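PDB 1HQZ: actin-binding protein from Saccharomyces cerevisiae, which binds actin filaments but not monomers and recruits the ARP2/3 complex to filament sides, represented here by its N-terminal cofilin-homology (ADF-H) domain. Local coordinates for residues I6-H11 and N38-E44; T31-P37 and K63-A69; K80-W86 and Y114-A120. All coordinates share one frame; numbering follows the deposited sequence.

Contact 1: residues I6-H11 and N38-E44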
loop_
_atom_site.group_PDB
_atom_site.type_symbol
_atom_site.label_atom_id
_atom_site.label_comp_id
_atom_site.label_asym_id
_atom_site.label_seq_id
_atom_site.Cartn_x
_atom_site.Cartn_y
_atom_site.Cartn_z
ATOM N N ILE A 6 2.559 -14.642 3.643
ATOM C CA ILE A 6 1.761 -13.959 2.637
ATOM C C ILE A 6 2.089 -14.495 1.253
ATOM O O ILE A 6 3.231 -14.846 0.967
ATOM C CB ILE A 6 2.021 -12.432 2.629
ATOM C CG1 ILE A 6 1.106 -11.762 1.598
ATOM C CG2 ILE A 6 3.483 -12.149 2.286
ATOM C CD1 ILE A 6 1.297 -10.268 1.468
ATOM N N ASP A 7 1.083 -14.556 0.394
ATOM C CA ASP A 7 1.305 -15.032 -0.960
ATOM C C ASP A 7 1.064 -13.914 -1.958
ATOM O O ASP A 7 -0.078 -13.538 -2.211
ATOM C CB ASP A 7 0.390 -16.223 -1.270
ATOM C CG ASP A 7 0.316 -16.530 -2.758
ATOM O OD1 ASP A 7 1.332 -16.337 -3.468
ATOM O OD2 ASP A 7 -0.759 -16.975 -3.214
ATOM N N TYR A 8 2.151 -13.381 -2.508
ATOM C CA TYR A 8 2.065 -12.310 -3.497
ATOM C C TYR A 8 2.808 -12.670 -4.779
ATOM O O TYR A 8 3.091 -11.799 -5.605
ATOM C CB TYR A 8 2.627 -10.995 -2.931
ATOM C CG TYR A 8 4.014 -11.094 -2.322
ATOM C CD1 TYR A 8 5.102 -11.539 -3.068
ATOM C CD2 TYR A 8 4.238 -10.724 -0.998
ATOM C CE1 TYR A 8 6.382 -11.611 -2.509
ATOM C CE2 TYR A 8 5.504 -10.791 -0.432
ATOM C CZ TYR A 8 6.572 -11.232 -1.191
ATOM O OH TYR A 8 7.831 -11.272 -0.630
ATOM N N THR A 9 3.131 -13.950 -4.946
ATOM C CA THR A 9 3.853 -14.384 -6.140
ATOM C C THR A 9 2.936 -15.068 -7.155
ATOM O O THR A 9 3.213 -15.057 -8.355
ATOM C CB THR A 9 5.024 -15.321 -5.771
ATOM O OG1 THR A 9 4.543 -16.391 -4.951
ATOM C CG2 THR A 9 6.097 -14.554 -5.013
ATOM N N THR A 10 1.843 -15.644 -6.665
ATOM C CA THR A 10 0.870 -16.314 -7.519
ATOM C C THR A 10 0.364 -15.340 -8.571
ATOM O O THR A 10 0.294 -15.669 -9.760
ATOM C CB THR A 10 -0.338 -16.815 -6.700
ATOM O OG1 THR A 10 0.076 -17.888 -5.848
ATOM C CG2 THR A 10 -1.455 -17.289 -7.616
ATOM N N HIS A 11 0.002 -14.142 -8.124
ATOM C CA HIS A 11 -0.499 -13.114 -9.023
ATOM C C HIS A 11 0.535 -12.004 -9.197
ATOM O O HIS A 11 0.195 -10.827 -9.325
ATOM C CB HIS A 11 -1.808 -12.546 -8.480
ATOM C CG HIS A 11 -2.909 -13.556 -8.383
ATOM N ND1 HIS A 11 -3.474 -14.149 -9.491
ATOM C CD2 HIS A 11 -3.551 -14.077 -7.310
ATOM C CE1 HIS A 11 -4.418 -14.990 -9.104
ATOM N NE2 HIS A 11 -4.485 -14.965 -7.786
ATOM N N ASN A 38 -7.545 -12.873 -1.908
ATOM C CA ASN A 38 -8.767 -13.436 -2.490
ATOM C C ASN A 38 -9.292 -14.596 -1.647
ATOM O O ASN A 38 -8.776 -14.876 -0.564
ATOM C CB ASN A 38 -8.535 -13.913 -3.934
ATOM C CG ASN A 38 -7.462 -14.986 -4.044
ATOM O OD1 ASN A 38 -7.309 -15.832 -3.158
ATOM N ND2 ASN A 38 -6.723 -14.964 -5.154
ATOM N N ALA A 39 -10.323 -15.269 -2.146
ATOM C CA ALA A 39 -10.914 -16.393 -1.429
ATOM C C ALA A 39 -9.876 -17.453 -1.061
ATOM O O ALA A 39 -9.980 -18.098 -0.018
ATOM C CB ALA A 39 -12.028 -17.017 -2.268
ATOM N N LYS A 40 -8.872 -17.625 -1.913
ATOM C CA LYS A 40 -7.831 -18.614 -1.666
ATOM C C LYS A 40 -6.653 -18.044 -0.887
ATOM O O LYS A 40 -5.573 -18.636 -0.870
ATOM C CB LYS A 40 -7.324 -19.182 -2.993
ATOM C CG LYS A 40 -8.408 -19.795 -3.869
ATOM C CD LYS A 40 -7.818 -20.387 -5.143
ATOM C CE LYS A 40 -8.877 -21.105 -5.968
ATOM N NZ LYS A 40 -8.281 -21.780 -7.160
ATOM N N LYS A 41 -6.866 -16.896 -0.249
ATOM C CA LYS A 41 -5.827 -16.220 0.536
ATOM C C LYS A 41 -4.633 -15.776 -0.297
ATOM O O LYS A 41 -3.531 -15.612 0.222
ATOM C CB LYS A 41 -5.339 -17.116 1.676
ATOM C CG LYS A 41 -6.390 -17.408 2.719
ATOM C CD LYS A 41 -5.850 -18.336 3.779
ATOM C CE LYS A 41 -6.947 -18.784 4.728
ATOM N NZ LYS A 41 -6.444 -19.827 5.670
ATOM N N GLU A 42 -4.855 -15.585 -1.591
ATOM C CA GLU A 42 -3.795 -15.138 -2.488
ATOM C C GLU A 42 -3.961 -13.625 -2.689
ATOM O O GLU A 42 -5.071 -13.143 -2.919
ATOM C CB GLU A 42 -3.908 -15.856 -3.835
ATOM C CG GLU A 42 -4.053 -17.370 -3.726
ATOM C CD GLU A 42 -4.240 -18.047 -5.079
ATOM O OE1 GLU A 42 -5.159 -17.649 -5.831
ATOM O OE2 GLU A 42 -3.470 -18.983 -5.385
ATOM N N TYR A 43 -2.870 -12.873 -2.585
ATOM C CA TYR A 43 -2.962 -11.435 -2.772
ATOM C C TYR A 43 -2.908 -11.030 -4.231
ATOM O O TYR A 43 -2.063 -11.504 -4.992
ATOM C CB TYR A 43 -1.857 -10.707 -2.007
ATOM C CG TYR A 43 -2.196 -10.463 -0.559
ATOM C CD1 TYR A 43 -2.091 -11.485 0.384
ATOM C CD2 TYR A 43 -2.655 -9.212 -0.135
ATOM C CE1 TYR A 43 -2.435 -11.272 1.721
ATOM C CE2 TYR A 43 -3.004 -8.985 1.195
ATOM C CZ TYR A 43 -2.891 -10.019 2.119
ATOM O OH TYR A 43 -3.234 -9.804 3.436
ATOM N N GLU A 44 -3.822 -10.147 -4.613
ATOM C CA GLU A 44 -3.878 -9.640 -5.973
ATOM C C GLU A 44 -4.407 -8.207 -5.944
ATOM O O GLU A 44 -4.952 -7.759 -4.934
ATOM C CB GLU A 44 -4.783 -10.526 -6.829
ATOM C CG GLU A 44 -6.206 -10.641 -6.326
ATOM C CD GLU A 44 -7.004 -11.675 -7.102
ATOM O OE1 GLU A 44 -8.222 -11.816 -6.846
ATOM O OE2 GLU A 44 -6.405 -12.349 -7.968
HETATM O O HOH W 1 -1.524 -14.733 1.299
#
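His11, at the N-cap position of helix 12-24, reaches onto the type I turn 38-41 and the start of edge strand 43-49, tying the lead-in of that helix to the ADF-H sheet. Its CB rests 3.6 Å from Tyr43 O. With CG anti to the carbonyl carbon (chi1 -62°), the ring lies alongside the Glu44 side chain, whose OE2 sits over the centre of one face, 3.4 Å from CD2 and close to CE1; Thr10 CG2 covers the opposite face. ND1 is hydrogen-bonded to Glu14 OE2 of helix 12-24. At the tip, NE2 gives a weak, bent bond to Glu42 OE1 (3.4 Å, 140°), ring and carboxylate nearly perpendicular. Asn38 ND2 also binds Glu42 OE1, at its anti lone pair (3.2 Å), while Asn38 OD1 accepts Glu42 N. The backbones are joined by Tyr43 N to Asp7 O (2.9 Å), and Ile6 CD1 sits over a face of the Tyr43 ring, 3.9 Å from its centroid. Asp7 OD2 takes the Thr10 hydroxyl at its syn lone pair (2.9 Å), yet lies 4.0 Å from Glu42 OE2. Such carboxylates would probably stabilise a protonated His11; Asp7 and Glu42 may raise each other's pKa, partly offset for Asp7 by the Thr10 hydroxyl and weak bonds from Thr9 N and Thr10 N.

Contact 2: residues T31-P37 and K63-A69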
loop_
_atom_site.group_PDB
_atom_site.type_symbol
_atom_site.label_atom_id
_atom_site.label_comp_id
_atom_site.label_asym_id
_atom_site.label_seq_id
_atom_site.Cartn_x
_atom_site.Cartn_y
_atom_site.Cartn_z
ATOM N N THR A 31 -1.910 5.992 -9.980
ATOM C CA THR A 31 -0.869 6.462 -9.068
ATOM C C THR A 31 -0.911 5.735 -7.731
ATOM O O THR A 31 -0.108 6.001 -6.844
ATOM C CB THR A 31 -1.001 7.960 -8.800
ATOM O OG1 THR A 31 -2.252 8.218 -8.150
ATOM C CG2 THR A 31 -0.940 8.730 -10.102
ATOM N N TRP A 32 -1.872 4.839 -7.569
ATOM C CA TRP A 32 -1.956 4.074 -6.340
ATOM C C TRP A 32 -2.556 2.703 -6.593
ATOM O O TRP A 32 -3.238 2.478 -7.598
ATOM C CB TRP A 32 -2.748 4.823 -5.257
ATOM C CG TRP A 32 -4.181 5.130 -5.569
ATOM C CD1 TRP A 32 -4.694 6.325 -5.983
ATOM C CD2 TRP A 32 -5.299 4.256 -5.382
ATOM N NE1 TRP A 32 -6.063 6.257 -6.049
ATOM C CE2 TRP A 32 -6.462 4.999 -5.686
ATOM C CE3 TRP A 32 -5.429 2.917 -4.983
ATOM C CZ2 TRP A 32 -7.747 4.446 -5.604
ATOM C CZ3 TRP A 32 -6.696 2.370 -4.899
ATOM C CH2 TRP A 32 -7.845 3.138 -5.208
ATOM N N LEU A 33 -2.289 1.790 -5.668
ATOM C CA LEU A 33 -2.741 0.406 -5.758
ATOM C C LEU A 33 -2.947 -0.171 -4.365
ATOM O O LEU A 33 -2.200 0.146 -3.440
ATOM C CB LEU A 33 -1.666 -0.445 -6.462
ATOM C CG LEU A 33 -1.637 -1.959 -6.164
ATOM C CD1 LEU A 33 -2.819 -2.650 -6.843
ATOM C CD2 LEU A 33 -0.307 -2.555 -6.670
ATOM N N ILE A 34 -3.963 -1.011 -4.223
ATOM C CA ILE A 34 -4.214 -1.684 -2.960
ATOM C C ILE A 34 -4.315 -3.164 -3.296
ATOM O O ILE A 34 -5.095 -3.549 -4.179
ATOM C CB ILE A 34 -5.554 -1.264 -2.305
ATOM C CG1 ILE A 34 -5.460 0.179 -1.785
ATOM C CG2 ILE A 34 -5.896 -2.231 -1.161
ATOM C CD1 ILE A 34 -6.718 0.665 -1.041
ATOM N N ILE A 35 -3.509 -3.989 -2.639
ATOM C CA ILE A 35 -3.596 -5.427 -2.882
ATOM C C ILE A 35 -4.278 -6.083 -1.688
ATOM O O ILE A 35 -3.973 -5.774 -0.536
ATOM C CB ILE A 35 -2.208 -6.081 -3.112
ATOM C CG1 ILE A 35 -1.336 -5.917 -1.869
ATOM C CG2 ILE A 35 -1.556 -5.487 -4.360
ATOM C CD1 ILE A 35 -0.025 -6.652 -1.956
ATOM N N SER A 36 -5.197 -6.997 -1.976
ATOM C CA SER A 36 -5.965 -7.684 -0.950
ATOM C C SER A 36 -6.003 -9.192 -1.234
ATOM O O SER A 36 -5.838 -9.627 -2.378
ATOM C CB SER A 36 -7.383 -7.096 -0.925
ATOM O OG SER A 36 -8.141 -7.572 0.173
ATOM N N PRO A 37 -6.232 -10.011 -0.196
ATOM C CA PRO A 37 -6.275 -11.466 -0.375
ATOM C C PRO A 37 -7.606 -11.976 -0.921
ATOM O O PRO A 37 -8.671 -11.557 -0.456
ATOM C CB PRO A 37 -5.987 -11.976 1.030
ATOM C CG PRO A 37 -6.753 -10.988 1.869
ATOM C CD PRO A 37 -6.424 -9.649 1.221
ATOM N N LYS A 63 -10.131 -6.899 6.214
ATOM C CA LYS A 63 -8.994 -7.600 5.625
ATOM C C LYS A 63 -7.679 -6.875 5.814
ATOM O O LYS A 63 -7.641 -5.643 5.914
ATOM C CB LYS A 63 -9.200 -7.787 4.116
ATOM C CG LYS A 63 -10.486 -8.475 3.717
ATOM C CD LYS A 63 -10.642 -8.436 2.204
ATOM C CE LYS A 63 -12.000 -8.945 1.769
ATOM N NZ LYS A 63 -12.119 -8.919 0.287
ATOM N N VAL A 64 -6.603 -7.655 5.854
ATOM C CA VAL A 64 -5.261 -7.111 5.962
ATOM C C VAL A 64 -4.880 -6.809 4.519
ATOM O O VAL A 64 -4.911 -7.695 3.666
ATOM C CB VAL A 64 -4.276 -8.152 6.531
ATOM C CG1 VAL A 64 -2.843 -7.656 6.380
ATOM C CG2 VAL A 64 -4.586 -8.416 7.973
ATOM N N GLN A 65 -4.529 -5.565 4.232
ATOM C CA GLN A 65 -4.173 -5.200 2.872
ATOM C C GLN A 65 -2.935 -4.332 2.819
ATOM O O GLN A 65 -2.479 -3.813 3.831
ATOM C CB GLN A 65 -5.328 -4.443 2.213
ATOM C CG GLN A 65 -6.671 -5.159 2.283
ATOM C CD GLN A 65 -7.813 -4.280 1.815
ATOM O OE1 GLN A 65 -8.003 -3.170 2.315
ATOM N NE2 GLN A 65 -8.580 -4.772 0.856
ATOM N N TYR A 66 -2.399 -4.157 1.621
ATOM C CA TYR A 66 -1.230 -3.321 1.460
ATOM C C TYR A 66 -1.514 -2.361 0.334
ATOM O O TYR A 66 -2.077 -2.744 -0.692
ATOM C CB TYR A 66 0.002 -4.179 1.164
ATOM C CG TYR A 66 0.210 -5.241 2.223
ATOM C CD1 TYR A 66 -0.464 -6.454 2.158
ATOM C CD2 TYR A 66 0.994 -4.984 3.341
ATOM C CE1 TYR A 66 -0.373 -7.389 3.193
ATOM C CE2 TYR A 66 1.098 -5.902 4.381
ATOM C CZ TYR A 66 0.403 -7.101 4.300
ATOM O OH TYR A 66 0.463 -7.988 5.343
ATOM N N GLY A 67 -1.153 -1.102 0.556
ATOM C CA GLY A 67 -1.372 -0.076 -0.443
ATOM C C GLY A 67 -0.050 0.530 -0.866
ATOM O O GLY A 67 0.925 0.540 -0.104
ATOM N N LEU A 68 -0.031 1.047 -2.088
ATOM C CA LEU A 68 1.164 1.657 -2.665
ATOM C C LEU A 68 0.711 2.893 -3.405
ATOM O O LEU A 68 -0.221 2.826 -4.205
ATOM C CB LEU A 68 1.807 0.682 -3.657
ATOM C CG LEU A 68 2.958 1.160 -4.537
ATOM C CD1 LEU A 68 4.225 1.261 -3.717
ATOM C CD2 LEU A 68 3.147 0.167 -5.687
ATOM N N ALA A 69 1.346 4.028 -3.147
ATOM C CA ALA A 69 0.939 5.227 -3.857
ATOM C C ALA A 69 2.090 6.163 -4.146
ATOM O O ALA A 69 3.022 6.303 -3.350
ATOM C CB ALA A 69 -0.145 5.961 -3.075
#
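Leu33 and Leu68 exchange two backbone hydrogen bonds, as do Ile35 and Tyr66, making two antiparallel hydrogen-bonded pairs; the longest of the four bonds is Tyr66 N to Ile35 O, 3.1 Å. Between and beside them, Ile34-Gly67 and Trp32-Ala69 are non-hydrogen-bonded pairs, where CA-H groups meet carbonyls, Trp32 CA lying 3.0 Å from Leu68 O. These are central strands of the mixed ADF-H sheet, 32-37 lying between 43-49 and 65-71, with helices on both sides. Apolar contacts follow the faces. Trp32 CB meets Ala69 CB at 3.6 Å on the face that Phe55 of helix 52-56 covers; on the other, Leu33 and Leu68 pack on Ile22 of helix 12-24. There Ile35 CG1, set between its backbone N and carbonyl carbon (chi1 62°), leans on Tyr66 CB at 3.7 Å. The polar side-chain bond comes at the end of the pairing: Gln65 NE2 donates to Ser36 OG (2.9 Å, 166°), Ser36 OG lying in the plane of the Gln65 amide, while OE1 accepts from Asp60 N. A leucine in place of Gln65 would probably leave the buried Ser36 hydroxyl and the Asp60 N-H without these partners. Lys63 CD brushes the same hydroxyl, 3.3 Å from Ser36 OG.

Contact 3: residues K80-W86 and Y114-A120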
loop_
_atom_site.group_PDB
_atom_site.type_symbol
_atom_site.label_atom_id
_atom_site.label_comp_id
_atom_site.label_asym_id
_atom_site.label_seq_id
_atom_site.Cartn_x
_atom_site.Cartn_y
_atom_site.Cartn_z
ATOM N N LYS A 80 6.993 11.134 -4.402
ATOM C CA LYS A 80 7.513 10.114 -3.513
ATOM C C LYS A 80 6.569 8.930 -3.371
ATOM O O LYS A 80 5.382 9.012 -3.682
ATOM C CB LYS A 80 7.835 10.730 -2.153
ATOM C CG LYS A 80 9.000 11.715 -2.231
ATOM C CD LYS A 80 9.259 12.382 -0.905
ATOM C CE LYS A 80 10.379 13.392 -1.037
ATOM N NZ LYS A 80 10.489 14.246 0.176
ATOM N N ILE A 81 7.116 7.818 -2.913
ATOM C CA ILE A 81 6.336 6.606 -2.770
ATOM C C ILE A 81 6.026 6.273 -1.314
ATOM O O ILE A 81 6.914 6.289 -0.442
ATOM C CB ILE A 81 7.068 5.396 -3.432
ATOM C CG1 ILE A 81 7.053 5.500 -4.965
ATOM C CG2 ILE A 81 6.344 4.114 -3.106
ATOM C CD1 ILE A 81 7.520 6.787 -5.539
ATOM N N ILE A 82 4.759 5.981 -1.050
ATOM C CA ILE A 82 4.353 5.608 0.295
ATOM C C ILE A 82 3.715 4.219 0.235
ATOM O O ILE A 82 3.029 3.874 -0.728
ATOM C CB ILE A 82 3.354 6.635 0.901
ATOM C CG1 ILE A 82 2.885 6.149 2.276
ATOM C CG2 ILE A 82 2.169 6.847 -0.037
ATOM C CD1 ILE A 82 2.040 7.157 3.064
ATOM N N ILE A 83 4.002 3.391 1.231
ATOM C CA ILE A 83 3.386 2.084 1.271
ATOM C C ILE A 83 2.625 2.045 2.579
ATOM O O ILE A 83 3.076 2.592 3.592
ATOM C CB ILE A 83 4.404 0.938 1.229
ATOM C CG1 ILE A 83 5.382 1.048 2.395
ATOM C CG2 ILE A 83 5.134 0.966 -0.092
ATOM C CD1 ILE A 83 6.250 -0.191 2.565
ATOM N N ILE A 84 1.458 1.420 2.547
ATOM C CA ILE A 84 0.629 1.337 3.733
ATOM C C ILE A 84 0.306 -0.099 4.111
ATOM O O ILE A 84 -0.161 -0.874 3.288
ATOM C CB ILE A 84 -0.688 2.134 3.527
ATOM C CG1 ILE A 84 -0.359 3.630 3.494
ATOM C CG2 ILE A 84 -1.692 1.814 4.629
ATOM C CD1 ILE A 84 -1.518 4.507 3.152
ATOM N N GLY A 85 0.594 -0.440 5.361
ATOM C CA GLY A 85 0.294 -1.757 5.872
ATOM C C GLY A 85 -1.003 -1.593 6.647
ATOM O O GLY A 85 -1.027 -1.048 7.747
ATOM N N TRP A 86 -2.087 -2.056 6.047
ATOM C CA TRP A 86 -3.416 -1.959 6.630
ATOM C C TRP A 86 -3.747 -3.250 7.390
ATOM O O TRP A 86 -3.871 -4.323 6.793
ATOM C CB TRP A 86 -4.405 -1.689 5.489
ATOM C CG TRP A 86 -5.837 -1.706 5.863
ATOM C CD1 TRP A 86 -6.708 -2.744 5.702
ATOM C CD2 TRP A 86 -6.587 -0.638 6.445
ATOM N NE1 TRP A 86 -7.953 -2.386 6.137
ATOM C CE2 TRP A 86 -7.912 -1.101 6.604
ATOM C CE3 TRP A 86 -6.271 0.667 6.848
ATOM C CZ2 TRP A 86 -8.927 -0.308 7.152
ATOM C CZ3 TRP A 86 -7.281 1.461 7.393
ATOM C CH2 TRP A 86 -8.596 0.966 7.540
ATOM N N TYR A 114 10.131 2.492 -1.554
ATOM C CA TYR A 114 9.221 3.416 -0.883
ATOM C C TYR A 114 9.988 4.456 -0.080
ATOM O O TYR A 114 11.095 4.196 0.402
ATOM C CB TYR A 114 8.279 2.644 0.046
ATOM C CG TYR A 114 8.995 1.849 1.112
ATOM C CD1 TYR A 114 9.361 2.436 2.322
ATOM C CD2 TYR A 114 9.361 0.522 0.884
ATOM C CE1 TYR A 114 10.076 1.726 3.282
ATOM C CE2 TYR A 114 10.083 -0.199 1.832
ATOM C CZ TYR A 114 10.437 0.410 3.028
ATOM O OH TYR A 114 11.164 -0.297 3.958
ATOM N N HIS A 115 9.408 5.642 0.053
ATOM C CA HIS A 115 10.052 6.685 0.824
ATOM C C HIS A 115 9.455 6.735 2.215
ATOM O O HIS A 115 10.143 7.074 3.180
ATOM C CB HIS A 115 9.885 8.047 0.154
ATOM C CG HIS A 115 10.531 8.130 -1.190
ATOM N ND1 HIS A 115 9.872 7.791 -2.351
ATOM C CD2 HIS A 115 11.792 8.461 -1.554
ATOM C CE1 HIS A 115 10.699 7.912 -3.375
ATOM N NE2 HIS A 115 11.872 8.317 -2.918
ATOM N N VAL A 116 8.177 6.375 2.309
ATOM C CA VAL A 116 7.459 6.392 3.579
ATOM C C VAL A 116 6.692 5.091 3.806
ATOM O O VAL A 116 6.051 4.567 2.889
ATOM C CB VAL A 116 6.455 7.549 3.617
ATOM C CG1 VAL A 116 5.754 7.585 4.965
ATOM C CG2 VAL A 116 7.169 8.861 3.359
ATOM N N GLN A 117 6.771 4.577 5.030
ATOM C CA GLN A 117 6.083 3.349 5.402
ATOM C C GLN A 117 5.201 3.627 6.608
ATOM O O GLN A 117 5.685 4.072 7.642
ATOM C CB GLN A 117 7.076 2.240 5.760
ATOM C CG GLN A 117 6.383 0.948 6.174
ATOM C CD GLN A 117 7.338 -0.177 6.559
ATOM O OE1 GLN A 117 6.905 -1.296 6.808
ATOM N NE2 GLN A 117 8.629 0.112 6.612
ATOM N N VAL A 118 3.910 3.342 6.470
ATOM C CA VAL A 118 2.944 3.566 7.529
ATOM C C VAL A 118 2.119 2.323 7.848
ATOM O O VAL A 118 1.782 1.541 6.966
ATOM C CB VAL A 118 1.956 4.713 7.151
ATOM C CG1 VAL A 118 0.842 4.806 8.186
ATOM C CG2 VAL A 118 2.696 6.042 7.087
ATOM N N THR A 119 1.816 2.148 9.129
ATOM C CA THR A 119 0.988 1.047 9.592
ATOM C C THR A 119 -0.354 1.699 9.959
ATOM O O THR A 119 -0.395 2.708 10.675
ATOM C CB THR A 119 1.594 0.351 10.826
ATOM O OG1 THR A 119 2.766 -0.387 10.441
ATOM C CG2 THR A 119 0.580 -0.608 11.441
ATOM N N ALA A 120 -1.446 1.143 9.443
ATOM C CA ALA A 120 -2.767 1.699 9.708
ATOM C C ALA A 120 -3.772 0.638 10.134
ATOM O O ALA A 120 -3.681 -0.512 9.716
ATOM C CB ALA A 120 -3.269 2.420 8.467
#
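Ile83 and Tyr114 interlock on one face of a parallel strand pair, 80-86 with 116-120, the two strands of a beta-alpha-beta crossover whose connecting helix is 93-110. Ile83 carries CG1 in the cramped site between its backbone N and carbonyl carbon (chi1 58°); with the chain extended beyond it, CD1 comes over the Tyr114 ring, 3.7 Å from the centroid and offset toward the rim. CG2 of Ile83 meanwhile fits against Tyr114 CB at 3.6 Å, and the extended Gln117 brings its CG to the same CD1, so the isoleucine tip sits in the angle between the ring face and the Gln117 chain. Ala107 of the helix touches both Ile83 and Tyr114. Further along this face Gly85 adds no bump beside Thr119.

On the face of Ile82, Ile84 and Trp86, Ile82 CG1 lies across Val116 CB (4.1 Å) while its CD1 reaches toward Val118 CG2; Leu131 and Ile135 of helix 128-136 cover this patch. The small Ala120 methyl fits into the corner formed by Ile84 CG2 and the indole, 3.8 Å from Trp86 CE3. Phe59 stacks on the indole, and Trp86 NE1 gives a hydrogen bond to Asp60 O.

Backbone bonds run regularly from Ile83 N to Val116 O through Ala120 N to Gly85 O. Before them the chain bends at His115, and Ile81 O accepts both His115 N and Val116 N. Lys80 crosses the His115 ring at about a right angle, its CG over one face. Side chain then stands in for backbone: Ile81 N points almost straight at His115 ND1 (2.8 Å, 175°), tilted 18° from the ring plane.

The three contacts follow one mixed sheet from edge to edge. Contact 1 ties the N-terminal segment to the start of edge strand 43-49, contact 2 forms the centre, and contact 3 adds the opposite edge strand, 116-120. Contacts 1 and 2, centres about 12 Å apart, share a border: Tyr43 OH probably bonds Val64 O (2.7 Å) and Glu44 N probably bonds Ser36 O (3.1 Å). Contacts 2 and 3, centres about 10 Å apart, join through Ile84 N to Gly67 O (2.8 Å) and Trp86 N to Gln65 O (2.9 Å), both probable hydrogen bonds. Contacts 1 and 3 do not touch; their centres lie about 20 Å apart and their nearest atoms about 6 Å.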